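Local coordinates for bromo domain-containing protein (Trypanosoma cruzi, PDB 6NEY), which probably binds acetylated lysines, as bromodomains do, through the bromodomain that makes up this part of a longer trypanosomal protein, at residues Arg53-Leu56 with Ala57-Ala60; Ser69-Asn73 with Leu74-Arg78. One frame throughout, in Å; residues are numbered along the deposited sequence.

Contact 1 (Arg53-Leu56 with Ala57-Ala60); sequences RCDL and ATAA
The carboxylate of D55 caps the N-terminus of helix 56-64. Its OD1 accepts the backbone N-H of T58 at 3.0 Å (D55 OD1 to T58 N). The bond is fairly straight, 164° at the hydrogen. The N-H comes in on the syn side of the carboxylate, somewhat out of its plane. With chi1 at 60°, CG of D55 is tucked over its own backbone, flanked by N and C, which brings OD1 to the first turn. The hydroxyl of T58 gives the same oxygen a second, weak bond, T58 OG1 to D55 OD1 3.3 Å. The two side chains cross at about a right angle.

The backbone then takes over. A59 N donates to D55 O and A60 N to L56 O, so regular helical bonding starts here. D55 N is buried with no partner in the model. CB of A57 lies 3.4 Å from D55 OD1. SG of C54 meets the methyl CG2 of T58 at 3.9 Å and also packs against D80 and L83 of helix 75-92. L56 sends its CB away from the turn, and its side chain packs on F31, I81 and M84.

This is a classic Asp N-cap, at the point where the long ZA loop enters the second bundle helix. The carboxylate faces the positive end of the helix dipole, which would favour its charged form.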
loop_
_atom_site.group_PDB
_atom_site.type_symbol
_atom_site.label_atom_id
_atom_site.label_comp_id
_atom_site.label_asym_id
_atom_site.label_seq_id
_atom_site.Cartn_x
_atom_site.Cartn_y
_atom_site.Cartn_z
ATOM N N ARG A 53 11.330 4.525 1.900
ATOM C CA ARG A 53 10.023 5.227 2.007
ATOM C C ARG A 53 9.060 4.691 0.946
ATOM O O ARG A 53 9.503 4.247 -0.126
ATOM C CB ARG A 53 10.193 6.741 1.845
ATOM C CG ARG A 53 10.949 7.404 2.988
ATOM C CD ARG A 53 11.412 8.814 2.657
ATOM N NE ARG A 53 12.289 8.853 1.489
ATOM C CZ ARG A 53 13.560 8.453 1.467
ATOM N NH1 ARG A 53 14.137 7.965 2.555
ATOM N NH2 ARG A 53 14.248 8.535 0.339
ATOM N N CYS A 54 7.770 4.744 1.256
ATOM C CA CYS A 54 6.679 4.495 0.292
ATOM C C CYS A 54 5.463 5.305 0.756
ATOM O O CYS A 54 5.392 5.693 1.955
ATOM C CB CYS A 54 6.390 3.001 0.145
ATOM S SG CYS A 54 5.559 2.585 -1.415
ATOM N N ASP A 55 4.575 5.612 -0.173
ATOM C CA ASP A 55 3.253 6.211 0.138
ATOM C C ASP A 55 2.273 5.696 -0.919
ATOM O O ASP A 55 2.725 4.982 -1.823
ATOM C CB ASP A 55 3.369 7.736 0.232
ATOM C CG ASP A 55 3.866 8.410 -1.036
ATOM O OD1 ASP A 55 3.236 8.216 -2.090
ATOM O OD2 ASP A 55 4.870 9.149 -0.953
ATOM N N LEU A 56 0.987 6.026 -0.818
ATOM C CA LEU A 56 -0.033 5.451 -1.732
ATOM C C LEU A 56 0.118 6.000 -3.152
ATOM O O LEU A 56 -0.209 5.252 -4.077
ATOM C CB LEU A 56 -1.446 5.646 -1.175
ATOM C CG LEU A 56 -1.739 4.830 0.083
ATOM C CD1 LEU A 56 -3.076 5.232 0.670
ATOM C CD2 LEU A 56 -1.711 3.320 -0.208
ATOM N N ALA A 57 0.583 7.233 -3.333
ATOM C CA ALA A 57 0.864 7.789 -4.680
ATOM C C ALA A 57 1.938 6.934 -5.360
ATOM O O ALA A 57 1.752 6.573 -6.534
ATOM C CB ALA A 57 1.248 9.251 -4.591
ATOM N N THR A 58 3.022 6.616 -4.655
ATOM C CA THR A 58 4.143 5.769 -5.140
ATOM C C THR A 58 3.666 4.339 -5.434
ATOM O O THR A 58 4.072 3.780 -6.468
ATOM C CB THR A 58 5.289 5.824 -4.130
ATOM O OG1 THR A 58 5.668 7.203 -4.140
ATOM C CG2 THR A 58 6.434 4.900 -4.472
ATOM N N ALA A 59 2.858 3.756 -4.548
ATOM C CA ALA A 59 2.263 2.420 -4.735
ATOM C C ALA A 59 1.380 2.447 -5.984
ATOM O O ALA A 59 1.433 1.461 -6.738
ATOM C CB ALA A 59 1.483 1.999 -3.498
ATOM N N ALA A 60 0.601 3.507 -6.195
ATOM C CA ALA A 60 -0.348 3.587 -7.331
ATOM C C ALA A 60 0.448 3.695 -8.642
ATOM O O ALA A 60 0.038 3.092 -9.635
ATOM C CB ALA A 60 -1.315 4.724 -7.168
#

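Contact 2 (Ser69-Asn73 with Leu74-Arg78); sequences SYDVN and LTALR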
loop_
_atom_site.group_PDB
_atom_site.type_symbol
_atom_site.label_atom_id
_atom_site.label_comp_id
_atom_site.label_asym_id
_atom_site.label_seq_id
_atom_site.Cartn_x
_atom_site.Cartn_y
_atom_site.Cartn_z
ATOM N N SER A 69 1.908 -7.006 -10.602
ATOM C CA SER A 69 0.918 -7.819 -11.373
ATOM C C SER A 69 1.307 -9.306 -11.432
ATOM O O SER A 69 0.454 -10.109 -11.869
ATOM C CB SER A 69 0.730 -7.274 -12.752
ATOM O OG SER A 69 0.226 -5.948 -12.725
ATOM N N TYR A 70 2.547 -9.658 -11.070
ATOM C CA TYR A 70 3.112 -11.026 -11.207
ATOM C C TYR A 70 3.168 -11.759 -9.861
ATOM O O TYR A 70 3.538 -12.943 -9.883
ATOM C CB TYR A 70 4.479 -10.964 -11.897
ATOM C CG TYR A 70 4.386 -10.400 -13.288
ATOM C CD1 TYR A 70 4.405 -9.034 -13.501
ATOM C CD2 TYR A 70 4.189 -11.225 -14.386
ATOM C CE1 TYR A 70 4.262 -8.498 -14.770
ATOM C CE2 TYR A 70 4.051 -10.708 -15.662
ATOM C CZ TYR A 70 4.081 -9.339 -15.854
ATOM O OH TYR A 70 3.955 -8.816 -17.105
ATOM N N ASP A 71 2.792 -11.128 -8.745
ATOM C CA ASP A 71 2.794 -11.771 -7.400
ATOM C C ASP A 71 1.391 -12.276 -7.073
ATOM O O ASP A 71 0.539 -11.441 -6.789
ATOM C CB ASP A 71 3.189 -10.816 -6.268
ATOM C CG ASP A 71 4.606 -10.278 -6.327
ATOM O OD1 ASP A 71 5.453 -10.900 -7.023
ATOM O OD2 ASP A 71 4.852 -9.248 -5.656
ATOM N N VAL A 72 1.164 -13.588 -7.028
ATOM C CA VAL A 72 -0.214 -14.119 -6.809
ATOM C C VAL A 72 -0.762 -13.600 -5.465
ATOM O O VAL A 72 -1.978 -13.313 -5.401
ATOM C CB VAL A 72 -0.278 -15.654 -6.932
ATOM C CG1 VAL A 72 0.411 -16.382 -5.791
ATOM C CG2 VAL A 72 -1.717 -16.115 -7.062
ATOM N N ASN A 73 0.060 -13.455 -4.410
ATOM C CA ASN A 73 -0.470 -12.987 -3.101
ATOM C C ASN A 73 -0.170 -11.492 -2.916
ATOM O O ASN A 73 -0.323 -11.024 -1.794
ATOM C CB ASN A 73 0.006 -13.825 -1.904
ATOM C CG ASN A 73 -0.807 -13.542 -0.652
ATOM O OD1 ASN A 73 -2.035 -13.447 -0.697
ATOM N ND2 ASN A 73 -0.139 -13.367 0.478
ATOM N N LEU A 74 0.205 -10.770 -3.982
ATOM C CA LEU A 74 0.510 -9.308 -3.976
ATOM C C LEU A 74 1.509 -9.000 -2.852
ATOM O O LEU A 74 1.401 -7.937 -2.208
ATOM C CB LEU A 74 -0.791 -8.503 -3.818
ATOM C CG LEU A 74 -1.720 -8.492 -5.041
ATOM C CD1 LEU A 74 -3.024 -7.791 -4.712
ATOM C CD2 LEU A 74 -1.071 -7.829 -6.246
ATOM N N THR A 75 2.500 -9.868 -2.663
ATOM C CA THR A 75 3.501 -9.742 -1.572
ATOM C C THR A 75 4.165 -8.361 -1.616
ATOM O O THR A 75 4.332 -7.752 -0.534
ATOM C CB THR A 75 4.549 -10.861 -1.652
ATOM O OG1 THR A 75 3.826 -12.092 -1.648
ATOM C CG2 THR A 75 5.539 -10.802 -0.510
ATOM N N ALA A 76 4.586 -7.909 -2.799
ATOM C CA ALA A 76 5.343 -6.651 -2.997
ATOM C C ALA A 76 4.495 -5.457 -2.542
ATOM O O ALA A 76 5.025 -4.531 -1.874
ATOM C CB ALA A 76 5.739 -6.517 -4.444
ATOM N N LEU A 77 3.201 -5.488 -2.867
ATOM C CA LEU A 77 2.245 -4.427 -2.448
ATOM C C LEU A 77 2.058 -4.501 -0.934
ATOM O O LEU A 77 2.092 -3.439 -0.291
ATOM C CB LEU A 77 0.899 -4.584 -3.168
ATOM C CG LEU A 77 -0.209 -3.651 -2.668
ATOM C CD1 LEU A 77 0.209 -2.193 -2.730
ATOM C CD2 LEU A 77 -1.496 -3.863 -3.445
ATOM N N ARG A 78 1.854 -5.698 -0.378
ATOM C CA ARG A 78 1.710 -5.889 1.099
ATOM C C ARG A 78 2.962 -5.358 1.828
ATOM O O ARG A 78 2.793 -4.722 2.888
ATOM C CB ARG A 78 1.446 -7.352 1.473
ATOM C CG ARG A 78 0.118 -7.919 0.983
ATOM C CD ARG A 78 0.057 -9.395 1.358
ATOM N NE ARG A 78 -1.041 -10.168 0.779
ATOM C CZ ARG A 78 -2.286 -10.237 1.238
ATOM N NH1 ARG A 78 -2.682 -9.523 2.283
ATOM N NH2 ARG A 78 -3.159 -10.996 0.606
#
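R78 reaches back along the first turn of helix 75-92 to grip N73, in the loop that leads into this helix. In the bromodomain four-helix bundle this is the AB loop, and here it closes with a type I beta turn from D71 to L74. The CB of R78 already points toward the loop. The chain is extended from CG to NE, which carries the guanidinium back to the turn. CD of R78 passes 3.6 Å from N73 O. R78 NE donates to N73 O at 2.8 Å, nearly along the C=O axis and close to the guanidinium plane. CZ of R78 lies 3.7 Å from N73 O. NH2 donates to the side-chain oxygen of N73, R78 NH2 to N73 OD1 3.0 Å, but it comes from above the amide plane and is less straight, 138° at the hydrogen. The grip is therefore side-on, with one nitrogen on each of two oxygens. The amide and guanidinium planes are 33° apart. The remaining nitrogen, NH1, forms a salt bridge with D114 of helix 97-124, so one arginine ties the loop, its own helix and the last helix together.

L74 N closes the turn on D71 O at 2.9 Å. L74 takes the N-cap position with positive phi. Its CB bond heads away from the loop, and the side chain packs on L15, L18 and V117. D71 meets the start of the helix with its carboxylate. D71 OD2 accepts the backbone N-H of A76 on its anti side, at 3.2 Å from A76 N. The same D71 OD2 sits tightly against the methyl of A76, 3.1 Å from its CB.

Contacts 1 and 2 follow each other in the chain, at the starts of two successive bundle helices, 56-64 and 75-92. Their centres are 15 Å apart and their nearest atoms about 4 Å apart, without touching. V19 of helix 12-21 packs on A59 and A60 of contact 1 and on L77 within 74-78. Y68 touches A59 and A76. The caps differ: D55 is itself the N-cap of its helix, whereas in contact 2 the N-cap is L74 and D71 lies three residues before it. In bromodomains the acetyl-lysine pocket lies between the ZA and BC loops. Contact 1 ends the ZA loop, whereas contact 2 belongs to the AB loop, which normally lies at the far end of the bundle.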